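Local structure of phosphothreonine lyase ospF (Shigella flexneri, 3I0U) at residues A[31-36]-A[49-54]; A[41-46]-A[62-67]; A[148-153]-A[210-215]; A[163-168]-A[183-188]. The protein probably acts as a secreted virulence effector, a phosphothreonine lyase that eliminates phosphate from phosphothreonine in host proteins. All coordinates share one frame; numbering follows the deposited sequence.

Contact 1: A[31-36]-A[49-54]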
loop_
_atom_site.group_PDB
_atom_site.type_symbol
_atom_site.label_atom_id
_atom_site.label_comp_id
_atom_site.label_asym_id
_atom_site.label_seq_id
_atom_site.Cartn_x
_atom_site.Cartn_y
_atom_site.Cartn_z
ATOM N N LYS A 31 -0.776 13.042 -8.431
ATOM C CA LYS A 31 0.333 13.644 -9.144
ATOM C C LYS A 31 1.523 12.711 -8.928
ATOM O O LYS A 31 1.963 12.454 -7.803
ATOM C CB LYS A 31 0.578 15.062 -8.609
ATOM C CG LYS A 31 1.941 15.647 -8.864
ATOM C CD LYS A 31 2.228 16.869 -7.946
ATOM C CE LYS A 31 3.768 17.209 -7.906
ATOM N NZ LYS A 31 4.278 17.882 -9.189
ATOM N N VAL A 32 1.975 12.128 -10.020
ATOM C CA VAL A 32 3.104 11.194 -10.051
ATOM C C VAL A 32 4.432 11.903 -9.811
ATOM O O VAL A 32 4.738 12.905 -10.466
ATOM C CB VAL A 32 3.096 10.449 -11.428
ATOM C CG1 VAL A 32 4.446 10.022 -11.887
ATOM C CG2 VAL A 32 2.143 9.271 -11.379
ATOM N N ALA A 33 5.195 11.382 -8.842
ATOM C CA ALA A 33 6.551 11.832 -8.543
ATOM C C ALA A 33 7.447 11.544 -9.731
ATOM O O ALA A 33 7.371 10.465 -10.303
ATOM C CB ALA A 33 7.056 11.107 -7.333
ATOM N N SER A 34 8.283 12.503 -10.128
ATOM C CA SER A 34 9.218 12.255 -11.243
ATOM C C SER A 34 10.685 11.930 -10.818
ATOM O O SER A 34 11.310 10.985 -11.371
ATOM C CB SER A 34 9.150 13.370 -12.293
ATOM O OG SER A 34 9.708 14.590 -11.809
ATOM N N ASN A 35 11.234 12.663 -9.847
ATOM C CA ASN A 35 12.546 12.259 -9.350
ATOM C C ASN A 35 12.395 11.104 -8.382
ATOM O O ASN A 35 12.152 11.292 -7.181
ATOM C CB ASN A 35 13.326 13.431 -8.764
ATOM C CG ASN A 35 13.827 14.359 -9.836
ATOM O OD1 ASN A 35 14.260 13.896 -10.910
ATOM N ND2 ASN A 35 13.760 15.674 -9.580
ATOM N N VAL A 36 12.471 9.901 -8.929
ATOM C CA VAL A 36 12.289 8.724 -8.110
ATOM C C VAL A 36 13.526 7.875 -8.219
ATOM O O VAL A 36 14.114 7.763 -9.299
ATOM C CB VAL A 36 11.050 7.894 -8.496
ATOM C CG1 VAL A 36 9.815 8.513 -7.908
ATOM C CG2 VAL A 36 10.906 7.770 -10.001
ATOM N N MET A 49 16.863 10.379 2.033
ATOM C CA MET A 49 15.576 11.003 1.751
ATOM C C MET A 49 15.311 11.208 0.269
ATOM O O MET A 49 16.192 11.669 -0.449
ATOM C CB MET A 49 15.546 12.359 2.440
ATOM C CG MET A 49 15.129 12.298 3.895
ATOM S SD MET A 49 13.353 12.602 3.943
ATOM C CE MET A 49 13.347 14.320 4.432
ATOM N N TYR A 50 14.110 10.847 -0.183
ATOM C CA TYR A 50 13.656 11.098 -1.560
ATOM C C TYR A 50 12.227 11.488 -1.457
ATOM O O TYR A 50 11.434 10.719 -0.907
ATOM C CB TYR A 50 13.661 9.833 -2.452
ATOM C CG TYR A 50 15.006 9.232 -2.723
ATOM C CD1 TYR A 50 15.959 9.907 -3.510
ATOM C CD2 TYR A 50 15.334 7.975 -2.209
ATOM C CE1 TYR A 50 17.228 9.346 -3.769
ATOM C CE2 TYR A 50 16.590 7.388 -2.461
ATOM C CZ TYR A 50 17.538 8.092 -3.233
ATOM O OH TYR A 50 18.783 7.560 -3.464
ATOM N N GLN A 51 11.879 12.650 -2.000
ATOM C CA GLN A 51 10.472 13.086 -2.100
ATOM C C GLN A 51 9.750 13.060 -0.769
ATOM O O GLN A 51 8.599 12.599 -0.689
ATOM C CB GLN A 51 9.658 12.215 -3.102
ATOM C CG GLN A 51 10.208 12.055 -4.542
ATOM C CD GLN A 51 10.290 13.386 -5.321
ATOM O OE1 GLN A 51 9.619 14.384 -4.995
ATOM N NE2 GLN A 51 11.120 13.395 -6.353
ATOM N N GLY A 52 10.420 13.492 0.290
ATOM C CA GLY A 52 9.808 13.462 1.611
ATOM C C GLY A 52 9.696 12.118 2.310
ATOM O O GLY A 52 9.291 12.088 3.472
ATOM N N PHE A 53 10.041 11.022 1.625
ATOM C CA PHE A 53 10.153 9.693 2.236
ATOM C C PHE A 53 11.595 9.396 2.622
ATOM O O PHE A 53 12.506 9.581 1.799
ATOM C CB PHE A 53 9.677 8.604 1.277
ATOM C CG PHE A 53 8.214 8.621 1.016
ATOM C CD1 PHE A 53 7.384 7.708 1.626
ATOM C CD2 PHE A 53 7.658 9.538 0.130
ATOM C CE1 PHE A 53 5.991 7.727 1.375
ATOM C CE2 PHE A 53 6.298 9.568 -0.118
ATOM C CZ PHE A 53 5.456 8.673 0.504
ATOM N N GLN A 54 11.802 8.942 3.859
ATOM C CA GLN A 54 13.102 8.442 4.264
ATOM C C GLN A 54 13.171 6.954 3.929
ATOM O O GLN A 54 12.231 6.198 4.222
ATOM C CB GLN A 54 13.371 8.676 5.741
ATOM C CG GLN A 54 14.837 8.929 6.070
ATOM C CD GLN A 54 15.082 9.042 7.565
ATOM O OE1 GLN A 54 14.445 8.348 8.367
ATOM N NE2 GLN A 54 16.014 9.909 7.950
#
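The flat carboxamide of Gln51 has the methyl group of Ala33 over one face, with Ala33 CB 4.4 Å from Gln51 CD, while its nitrogen end is turned to Asn35. Gln51 stands at the tip of a two-residue beta hairpin, whose type I' turn runs from Tyr50 to Phe53 and joins strands 47-50 and 53-56. Gln51 and Gly52 both have positive phi, as this turn requires.

From the tip the glutamine side chain reaches over to the irregular segment 31-36. Its chain leaves beside the backbone N and bends again at CG (chi2 -63°), which brings NE2 to the backbone carbonyl of Asn35. The hydrogen bond from Gln51 NE2 to Asn35 O is nearly straight, 166° at the hydrogen; its modelled length of 2.5 Å is doubtfully short at this resolution. The same nitrogen lies 3.3 Å from Asn35 CB, so Asn35 takes part through its carbonyl and the root of its side chain, not through its amide.

This is a surface contact, with a single polar link and little apolar support. Both segments have further partners: Ala33 makes a backbone hydrogen bond with Gly100, and the buried Phe53 ring meets Trp112 and packs edge-to-face with Phe103. The apolar part of the contact comes down to one pair, Ala33 CB and Gln51 CG, 4.3 Å apart.

Contact 2: A[41-46]-A[62-67]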
loop_
_atom_site.group_PDB
_atom_site.type_symbol
_atom_site.label_atom_id
_atom_site.label_comp_id
_atom_site.label_asym_id
_atom_site.label_seq_id
_atom_site.Cartn_x
_atom_site.Cartn_y
_atom_site.Cartn_z
ATOM N N ASP A 41 19.002 1.858 -6.502
ATOM C CA ASP A 41 19.260 2.986 -5.603
ATOM C C ASP A 41 18.702 2.756 -4.200
ATOM O O ASP A 41 19.420 2.988 -3.230
ATOM C CB ASP A 41 18.718 4.310 -6.139
ATOM C CG ASP A 41 19.388 4.757 -7.420
ATOM O OD1 ASP A 41 20.575 4.444 -7.646
ATOM O OD2 ASP A 41 18.702 5.435 -8.218
ATOM N N ILE A 42 17.449 2.289 -4.086
ATOM C CA ILE A 42 16.867 1.989 -2.771
ATOM C C ILE A 42 17.521 0.778 -2.094
ATOM O O ILE A 42 17.488 0.668 -0.862
ATOM C CB ILE A 42 15.325 1.857 -2.778
ATOM C CG1 ILE A 42 14.843 0.668 -3.616
ATOM C CG2 ILE A 42 14.666 3.120 -3.309
ATOM C CD1 ILE A 42 13.451 0.263 -3.302
ATOM N N CYS A 43 18.178 -0.094 -2.874
ATOM C CA CYS A 43 18.872 -1.255 -2.290
ATOM C C CYS A 43 20.143 -0.908 -1.507
ATOM O O CYS A 43 20.594 -1.681 -0.668
ATOM C CB CYS A 43 19.107 -2.325 -3.347
ATOM S SG CYS A 43 17.569 -3.193 -3.719
ATOM N N GLN A 44 20.675 0.285 -1.758
ATOM C CA GLN A 44 21.938 0.751 -1.214
ATOM C C GLN A 44 21.777 1.878 -0.226
ATOM O O GLN A 44 22.661 2.129 0.588
ATOM C CB GLN A 44 22.795 1.193 -2.367
ATOM C CG GLN A 44 23.084 0.002 -3.242
ATOM C CD GLN A 44 23.321 0.372 -4.661
ATOM O OE1 GLN A 44 24.336 0.997 -5.000
ATOM N NE2 GLN A 44 22.408 -0.028 -5.519
ATOM N N SER A 45 20.630 2.536 -0.310
ATOM C CA SER A 45 20.185 3.577 0.606
ATOM C C SER A 45 20.192 3.118 2.065
ATOM O O SER A 45 19.160 2.663 2.585
ATOM C CB SER A 45 18.746 4.005 0.224
ATOM O OG SER A 45 18.706 5.138 -0.639
ATOM N N PHE A 46 21.343 3.232 2.722
ATOM C CA PHE A 46 21.400 2.989 4.158
ATOM C C PHE A 46 20.392 3.935 4.845
ATOM O O PHE A 46 19.403 3.461 5.408
ATOM C CB PHE A 46 22.804 3.162 4.682
ATOM C CG PHE A 46 23.711 1.950 4.473
ATOM C CD1 PHE A 46 23.395 0.940 3.545
ATOM C CD2 PHE A 46 24.932 1.847 5.201
ATOM C CE1 PHE A 46 24.259 -0.148 3.363
ATOM C CE2 PHE A 46 25.798 0.764 5.021
ATOM C CZ PHE A 46 25.480 -0.234 4.112
ATOM N N VAL A 62 15.005 -8.284 5.567
ATOM C CA VAL A 62 15.116 -8.461 4.139
ATOM C C VAL A 62 14.417 -7.321 3.359
ATOM O O VAL A 62 14.331 -7.370 2.124
ATOM C CB VAL A 62 14.639 -9.912 3.723
ATOM C CG1 VAL A 62 13.141 -10.097 3.900
ATOM C CG2 VAL A 62 15.005 -10.225 2.279
ATOM N N PHE A 63 13.968 -6.282 4.075
ATOM C CA PHE A 63 13.160 -5.202 3.466
ATOM C C PHE A 63 13.844 -3.864 3.359
ATOM O O PHE A 63 14.814 -3.579 4.036
ATOM C CB PHE A 63 11.819 -5.037 4.190
ATOM C CG PHE A 63 10.994 -6.282 4.174
ATOM C CD1 PHE A 63 10.273 -6.631 3.025
ATOM C CD2 PHE A 63 10.978 -7.135 5.291
ATOM C CE1 PHE A 63 9.527 -7.803 2.974
ATOM C CE2 PHE A 63 10.249 -8.325 5.261
ATOM C CZ PHE A 63 9.504 -8.661 4.092
ATOM N N ILE A 64 13.355 -3.064 2.432
ATOM C CA ILE A 64 13.797 -1.692 2.293
ATOM C C ILE A 64 12.576 -0.879 2.652
ATOM O O ILE A 64 11.561 -0.985 1.974
ATOM C CB ILE A 64 14.192 -1.393 0.844
ATOM C CG1 ILE A 64 15.393 -2.287 0.449
ATOM C CG2 ILE A 64 14.534 0.112 0.700
ATOM C CD1 ILE A 64 15.449 -2.517 -0.999
ATOM N N HIS A 65 12.694 -0.086 3.718
ATOM C CA HIS A 65 11.584 0.652 4.310
ATOM C C HIS A 65 11.501 2.074 3.777
ATOM O O HIS A 65 12.512 2.717 3.558
ATOM C CB HIS A 65 11.691 0.663 5.845
ATOM C CG HIS A 65 11.590 -0.692 6.457
ATOM N ND1 HIS A 65 10.390 -1.240 6.837
ATOM C CD2 HIS A 65 12.538 -1.630 6.724
ATOM C CE1 HIS A 65 10.602 -2.448 7.334
ATOM N NE2 HIS A 65 11.895 -2.715 7.265
ATOM N N ALA A 66 10.282 2.546 3.568
ATOM C CA ALA A 66 10.045 3.929 3.175
ATOM C C ALA A 66 9.024 4.584 4.065
ATOM O O ALA A 66 7.957 4.034 4.309
ATOM C CB ALA A 66 9.603 4.019 1.760
ATOM N N CYS A 67 9.352 5.779 4.526
ATOM C CA CYS A 67 8.679 6.347 5.668
ATOM C C CYS A 67 8.643 7.863 5.503
ATOM O O CYS A 67 9.674 8.524 5.505
ATOM C CB CYS A 67 9.441 5.886 6.904
ATOM S SG CYS A 67 8.914 6.558 8.412
#
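Ile64 meets both Ile42 and Cys43, and the apolar contacts dominate. The two isoleucine side chains cross at about a right angle, with Ile64 CG2 4.0 Å from Ile42 CB and the two CD1 methyls 4.1 Å apart. In Ile42 the CG1 branch occupies the crowded position between backbone N and carbonyl carbon (chi1 65°), which turns its CD1 to the Ile64 methyls. Cys43 adds its sulfur at the far end of the same side chain, SG lying 3.5 Å from Ile64 CD1, although the Cys43 side chain sets out away from the strand.

A second kind of contact is between side chain and backbone. Ile42 O lies 3.4 Å from Ile64 CG2, in van der Waals contact. No hydrogen bond joins the two segments; the polar link nearby goes elsewhere, from Asn57 ND2 to Cys43 O.

Together these contacts seat helix 39-44 on an inner strand of the antiparallel sheet, a plain helix-on-sheet packing. Ile64 belongs to strand 63-68, which lies between strands 53-56 and 111-115; Ile55 of the first touches Ile64, and Ile114 of the second touches Ile42.

Contact 3: A[148-153]-A[210-215]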
loop_
_atom_site.group_PDB
_atom_site.type_symbol
_atom_site.label_atom_id
_atom_site.label_comp_id
_atom_site.label_asym_id
_atom_site.label_seq_id
_atom_site.Cartn_x
_atom_site.Cartn_y
_atom_site.Cartn_z
ATOM N N LEU A 148 -12.246 10.508 3.435
ATOM C CA LEU A 148 -11.423 10.989 2.340
ATOM C C LEU A 148 -10.257 10.092 2.262
ATOM O O LEU A 148 -9.868 9.684 1.148
ATOM C CB LEU A 148 -10.862 12.379 2.603
ATOM C CG LEU A 148 -10.655 13.413 1.485
ATOM C CD1 LEU A 148 -9.576 14.355 1.914
ATOM C CD2 LEU A 148 -10.344 12.877 0.103
ATOM N N LEU A 149 -9.694 9.781 3.441
ATOM C CA LEU A 149 -8.556 8.876 3.519
ATOM C C LEU A 149 -8.952 7.581 2.834
ATOM O O LEU A 149 -8.307 7.167 1.884
ATOM C CB LEU A 149 -8.159 8.620 4.970
ATOM C CG LEU A 149 -6.686 8.337 5.371
ATOM C CD1 LEU A 149 -6.641 7.234 6.402
ATOM C CD2 LEU A 149 -5.765 7.972 4.208
ATOM N N LEU A 150 -10.053 6.992 3.297
ATOM C CA LEU A 150 -10.567 5.746 2.737
ATOM C C LEU A 150 -10.864 5.792 1.254
ATOM O O LEU A 150 -10.633 4.813 0.554
ATOM C CB LEU A 150 -11.814 5.286 3.472
ATOM C CG LEU A 150 -11.632 4.931 4.940
ATOM C CD1 LEU A 150 -12.985 4.717 5.568
ATOM C CD2 LEU A 150 -10.741 3.697 5.094
ATOM N N HIS A 151 -11.360 6.927 0.786
ATOM C CA HIS A 151 -11.550 7.138 -0.622
ATOM C C HIS A 151 -10.188 7.136 -1.303
ATOM O O HIS A 151 -9.969 6.345 -2.229
ATOM C CB HIS A 151 -12.303 8.429 -0.894
ATOM C CG HIS A 151 -12.626 8.627 -2.335
ATOM N ND1 HIS A 151 -13.363 7.719 -3.066
ATOM C CD2 HIS A 151 -12.297 9.621 -3.191
ATOM C CE1 HIS A 151 -13.481 8.151 -4.308
ATOM N NE2 HIS A 151 -12.847 9.305 -4.410
ATOM N N LYS A 152 -9.269 7.975 -0.815
ATOM C CA LYS A 152 -7.912 8.047 -1.345
ATOM C C LYS A 152 -7.286 6.652 -1.436
ATOM O O LYS A 152 -6.824 6.264 -2.505
ATOM C CB LYS A 152 -7.040 9.033 -0.548
ATOM C CG LYS A 152 -7.278 10.519 -0.891
ATOM C CD LYS A 152 -6.823 11.563 0.159
ATOM C CE LYS A 152 -5.300 11.706 0.371
ATOM N NZ LYS A 152 -4.316 11.745 -0.763
ATOM N N ILE A 153 -7.355 5.868 -0.375
ATOM C CA ILE A 153 -6.834 4.496 -0.428
ATOM C C ILE A 153 -7.525 3.629 -1.491
ATOM O O ILE A 153 -6.853 2.946 -2.219
ATOM C CB ILE A 153 -6.862 3.791 0.979
ATOM C CG1 ILE A 153 -5.986 4.559 1.986
ATOM C CG2 ILE A 153 -6.386 2.359 0.867
ATOM C CD1 ILE A 153 -6.255 4.248 3.407
ATOM N N GLU A 210 -14.204 -7.727 8.013
ATOM C CA GLU A 210 -13.529 -6.497 8.488
ATOM C C GLU A 210 -14.132 -5.212 7.889
ATOM O O GLU A 210 -14.172 -5.073 6.659
ATOM C CB GLU A 210 -12.010 -6.538 8.212
ATOM C CG GLU A 210 -11.221 -7.506 9.098
ATOM C CD GLU A 210 -11.020 -7.021 10.530
ATOM O OE1 GLU A 210 -10.630 -7.854 11.376
ATOM O OE2 GLU A 210 -11.243 -5.821 10.825
ATOM N N PRO A 211 -14.657 -4.319 8.748
ATOM C CA PRO A 211 -15.179 -3.025 8.342
ATOM C C PRO A 211 -14.342 -2.366 7.244
ATOM O O PRO A 211 -14.833 -2.186 6.116
ATOM C CB PRO A 211 -15.117 -2.217 9.639
ATOM C CG PRO A 211 -15.411 -3.236 10.694
ATOM C CD PRO A 211 -14.833 -4.541 10.201
ATOM N N PHE A 212 -13.086 -2.067 7.564
ATOM C CA PHE A 212 -12.123 -1.517 6.619
ATOM C C PHE A 212 -12.158 -2.196 5.252
ATOM O O PHE A 212 -12.206 -1.499 4.237
ATOM C CB PHE A 212 -10.715 -1.612 7.201
ATOM C CG PHE A 212 -9.678 -0.958 6.363
ATOM C CD1 PHE A 212 -9.405 0.399 6.505
ATOM C CD2 PHE A 212 -8.954 -1.691 5.420
ATOM C CE1 PHE A 212 -8.397 1.014 5.708
ATOM C CE2 PHE A 212 -7.982 -1.089 4.640
ATOM C CZ PHE A 212 -7.700 0.268 4.771
ATOM N N TYR A 213 -12.141 -3.538 5.231
ATOM C CA TYR A 213 -12.068 -4.278 3.958
ATOM C C TYR A 213 -13.310 -4.128 3.116
ATOM O O TYR A 213 -13.229 -3.988 1.884
ATOM C CB TYR A 213 -11.796 -5.762 4.169
ATOM C CG TYR A 213 -11.764 -6.584 2.885
ATOM C CD1 TYR A 213 -10.760 -6.399 1.924
ATOM C CD2 TYR A 213 -12.738 -7.542 2.633
ATOM C CE1 TYR A 213 -10.745 -7.167 0.756
ATOM C CE2 TYR A 213 -12.728 -8.308 1.478
ATOM C CZ TYR A 213 -11.745 -8.116 0.551
ATOM O OH TYR A 213 -11.778 -8.876 -0.579
ATOM N N ARG A 214 -14.454 -4.171 3.797
ATOM C CA ARG A 214 -15.750 -3.989 3.173
ATOM C C ARG A 214 -15.776 -2.654 2.456
ATOM O O ARG A 214 -16.160 -2.593 1.291
ATOM C CB ARG A 214 -16.891 -4.104 4.194
ATOM C CG ARG A 214 -17.044 -5.506 4.801
ATOM C CD ARG A 214 -18.506 -5.982 4.831
ATOM N NE ARG A 214 -19.327 -5.262 5.807
ATOM C CZ ARG A 214 -20.485 -4.637 5.541
ATOM N NH1 ARG A 214 -21.111 -4.017 6.527
ATOM N NH2 ARG A 214 -21.035 -4.620 4.314
ATOM N N LEU A 215 -15.274 -1.615 3.114
ATOM C CA LEU A 215 -15.184 -0.290 2.503
ATOM C C LEU A 215 -14.246 -0.226 1.290
ATOM O O LEU A 215 -14.378 0.664 0.441
ATOM C CB LEU A 215 -14.839 0.788 3.548
ATOM C CG LEU A 215 -15.804 0.933 4.720
ATOM C CD1 LEU A 215 -15.179 1.580 5.928
ATOM C CD2 LEU A 215 -17.104 1.684 4.320
#
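Leu150 divides its two methyls between Phe212 and Leu215, and this fork links helices 147-166 and 211-217. CD2 approaches the Phe212 ring at a slant, 3.6 Å from CE1 and 3.8 Å from CD1. CD1 turns instead to Leu215 and meets its CD1 tip to tip at 3.8 Å. In both pairs the side chains cross obliquely.

The Phe212 side chain starts off along the interface and only its ring comes close. With CG anti to the backbone N (chi1 -174°), the ring swings over to helix 147-166, where Ile153, one turn beyond Leu150, brings CD1 to the ring edge, 4.4 Å from CZ. One aromatic side chain thus meets two residues spaced i, i+3 on the opposing helix.

The short helical segments run at 58° to each other, with their axes 11.1 Å apart, a wide spacing that large side chains from both helices bridge. Further apolar neighbours close round the group: Val136 of strand 132-137 touches both Phe212 and Ile153, and Phe15 and Ile22 of helix 11-22 touch Leu215 and Leu150.

All four touching residues are buried and no hydrogen bond passes between the segments. The chemistry therefore implies that the two segments are joined here by apolar packing alone, which probably depends on close fit and the exclusion of water.

Contact 4: A[163-168]-A[183-188]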
loop_
_atom_site.group_PDB
_atom_site.type_symbol
_atom_site.label_atom_id
_atom_site.label_comp_id
_atom_site.label_asym_id
_atom_site.label_seq_id
_atom_site.Cartn_x
_atom_site.Cartn_y
_atom_site.Cartn_z
ATOM N N ASN A 163 -1.929 0.216 -13.287
ATOM C CA ASN A 163 -0.612 0.434 -13.846
ATOM C C ASN A 163 0.143 -0.857 -14.067
ATOM O O ASN A 163 0.877 -0.981 -15.047
ATOM C CB ASN A 163 0.218 1.334 -12.938
ATOM C CG ASN A 163 -0.001 2.795 -13.213
ATOM O OD1 ASN A 163 -0.915 3.417 -12.687
ATOM N ND2 ASN A 163 0.828 3.350 -14.034
ATOM N N LEU A 164 -0.013 -1.811 -13.150
ATOM C CA LEU A 164 0.605 -3.127 -13.294
ATOM C C LEU A 164 -0.009 -3.894 -14.419
ATOM O O LEU A 164 0.703 -4.456 -15.218
ATOM C CB LEU A 164 0.429 -3.923 -12.024
ATOM C CG LEU A 164 1.515 -4.060 -10.958
ATOM C CD1 LEU A 164 2.780 -3.204 -11.187
ATOM C CD2 LEU A 164 0.895 -3.839 -9.619
ATOM N N LEU A 165 -1.340 -3.886 -14.503
ATOM C CA LEU A 165 -2.037 -4.647 -15.545
ATOM C C LEU A 165 -1.690 -4.135 -16.943
ATOM O O LEU A 165 -1.523 -4.899 -17.890
ATOM C CB LEU A 165 -3.557 -4.684 -15.278
ATOM C CG LEU A 165 -4.497 -5.325 -16.317
ATOM C CD1 LEU A 165 -4.158 -6.831 -16.442
ATOM C CD2 LEU A 165 -5.986 -5.104 -15.994
ATOM N N ARG A 166 -1.512 -2.838 -17.068
ATOM C CA ARG A 166 -1.366 -2.304 -18.381
ATOM C C ARG A 166 0.054 -2.331 -18.874
ATOM O O ARG A 166 0.328 -2.245 -20.047
ATOM C CB ARG A 166 -2.114 -0.980 -18.498
ATOM C CG ARG A 166 -3.693 -1.260 -18.313
ATOM C CD ARG A 166 -4.573 -0.030 -18.105
ATOM N NE ARG A 166 -3.974 0.933 -17.169
ATOM C CZ ARG A 166 -3.679 2.222 -17.433
ATOM N NH1 ARG A 166 -3.962 2.773 -18.627
ATOM N NH2 ARG A 166 -3.111 2.973 -16.463
ATOM N N SER A 167 0.981 -2.536 -17.969
ATOM C CA SER A 167 2.329 -2.921 -18.384
ATOM C C SER A 167 2.499 -4.445 -18.436
ATOM O O SER A 167 3.607 -4.931 -18.640
ATOM C CB SER A 167 3.388 -2.309 -17.481
ATOM O OG SER A 167 3.152 -0.912 -17.250
ATOM N N LYS A 168 1.389 -5.182 -18.297
ATOM C CA LYS A 168 1.321 -6.657 -18.397
ATOM C C LYS A 168 2.282 -7.381 -17.469
ATOM O O LYS A 168 2.883 -8.321 -17.831
ATOM C CB LYS A 168 1.405 -7.129 -19.849
ATOM C CG LYS A 168 0.072 -6.966 -20.562
ATOM C CD LYS A 168 0.008 -7.335 -22.034
ATOM C CE LYS A 168 -1.154 -6.518 -22.682
ATOM N NZ LYS A 168 -1.271 -6.580 -24.191
ATOM N N ASP A 183 -11.376 -9.143 -8.771
ATOM C CA ASP A 183 -10.867 -8.063 -9.629
ATOM C C ASP A 183 -9.554 -7.420 -9.159
ATOM O O ASP A 183 -9.072 -6.479 -9.807
ATOM C CB ASP A 183 -11.949 -6.997 -9.906
ATOM C CG ASP A 183 -12.510 -6.371 -8.633
ATOM O OD1 ASP A 183 -11.833 -5.496 -8.042
ATOM O OD2 ASP A 183 -13.643 -6.730 -8.227
ATOM N N TRP A 184 -8.969 -7.892 -8.050
ATOM C CA TRP A 184 -7.594 -7.495 -7.749
ATOM C C TRP A 184 -6.709 -8.599 -8.208
ATOM O O TRP A 184 -6.894 -9.758 -7.824
ATOM C CB TRP A 184 -7.334 -7.230 -6.290
ATOM C CG TRP A 184 -8.094 -6.124 -5.687
ATOM C CD1 TRP A 184 -8.963 -5.231 -6.312
ATOM C CD2 TRP A 184 -8.062 -5.748 -4.317
ATOM N NE1 TRP A 184 -9.480 -4.361 -5.400
ATOM C CE2 TRP A 184 -8.952 -4.646 -4.165
ATOM C CE3 TRP A 184 -7.391 -6.251 -3.186
ATOM C CZ2 TRP A 184 -9.178 -4.032 -2.923
ATOM C CZ3 TRP A 184 -7.627 -5.649 -1.950
ATOM C CH2 TRP A 184 -8.512 -4.547 -1.832
ATOM N N LYS A 185 -5.753 -8.238 -9.060
ATOM C CA LYS A 185 -4.839 -9.216 -9.635
ATOM C C LYS A 185 -3.478 -9.216 -8.939
ATOM O O LYS A 185 -2.777 -10.229 -8.947
ATOM C CB LYS A 185 -4.764 -9.082 -11.158
ATOM C CG LYS A 185 -6.083 -9.590 -11.849
ATOM C CD LYS A 185 -6.152 -9.469 -13.411
ATOM C CE LYS A 185 -5.065 -10.371 -14.134
ATOM N NZ LYS A 185 -5.511 -10.920 -15.469
ATOM N N TYR A 186 -3.154 -8.109 -8.273
ATOM C CA TYR A 186 -1.851 -7.935 -7.640
ATOM C C TYR A 186 -1.987 -7.616 -6.145
ATOM O O TYR A 186 -1.183 -8.080 -5.337
ATOM C CB TYR A 186 -1.070 -6.817 -8.333
ATOM C CG TYR A 186 -0.977 -6.952 -9.833
ATOM C CD1 TYR A 186 0.057 -7.664 -10.408
ATOM C CD2 TYR A 186 -1.944 -6.357 -10.690
ATOM C CE1 TYR A 186 0.153 -7.810 -11.773
ATOM C CE2 TYR A 186 -1.860 -6.503 -12.063
ATOM C CZ TYR A 186 -0.795 -7.219 -12.602
ATOM O OH TYR A 186 -0.682 -7.356 -13.965
ATOM N N VAL A 187 -3.009 -6.839 -5.775
ATOM C CA VAL A 187 -3.163 -6.352 -4.394
ATOM C C VAL A 187 -3.928 -7.355 -3.513
ATOM O O VAL A 187 -4.814 -8.059 -3.998
ATOM C CB VAL A 187 -3.774 -4.906 -4.407
ATOM C CG1 VAL A 187 -4.006 -4.305 -2.999
ATOM C CG2 VAL A 187 -2.861 -3.999 -5.179
ATOM N N SER A 188 -3.549 -7.469 -2.242
ATOM C CA SER A 188 -4.327 -8.270 -1.300
ATOM C C SER A 188 -4.323 -7.629 0.076
ATOM O O SER A 188 -3.477 -6.803 0.350
ATOM C CB SER A 188 -3.867 -9.720 -1.265
ATOM O OG SER A 188 -2.536 -9.804 -0.829
#
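Leu164 sits over one face of the Tyr186 ring, the two side chains crossing at a slant, and here the packing is tight. Its CB stands almost above the ring centre, 3.5 Å from the centroid and 15° off the normal, a CH-pi contact. Leu164 CD2 reaches the root of the ring, 3.6 Å from Tyr186 CG. Both residues are buried, and Ile97 and Leu98 of helix 91-102 pack on Leu164.

The outer part is looser. Leu165 runs past the hydroxyl end of the ring, its CB 4.1 Å from Tyr186 CE2, and its CD1 meets the aliphatic part of the Lys185 side chain at 4.3 Å from CE. Leu165 and Lys185 are both exposed to solvent, and nothing polar joins them.

Backbone groups are held from one turn back in the helix, where the Glu161 carboxylate accepts hydrogen bonds from the amides of Lys185, Tyr186 and Val187. The tyrosine hydroxyl is hydrogen-bonded to Ile169 O, just past the helix. That end is a Schellman motif, with Lys168 at positive phi as C-prime, Lys168 N bonded to Leu165 O at 3.0 Å and Ile169 N to Leu164 O.

Overall arrangement
The four contacts run from surface to core. Contact 1 is the exposed one and relies on a single side-chain-to-backbone hydrogen bond; contacts 2 and 3 are buried, with apolar side chains and no hydrogen bond between their segments; contact 4, part buried, uses a ring face where contact 3 meets a ring at its edge and at a slant. Contacts 1 and 2 touch, through adjacent strands 53-56 and 63-68, and their segments alternate along the chain. Contacts 3 and 4 share helix 147-166, their centres about 19 Å apart. Contacts 1, 2 and 4 reach the same antiparallel sheet, contact 1 beside outermost strand 47-50 and contact 4 just before the opposite outermost strand, 187-191.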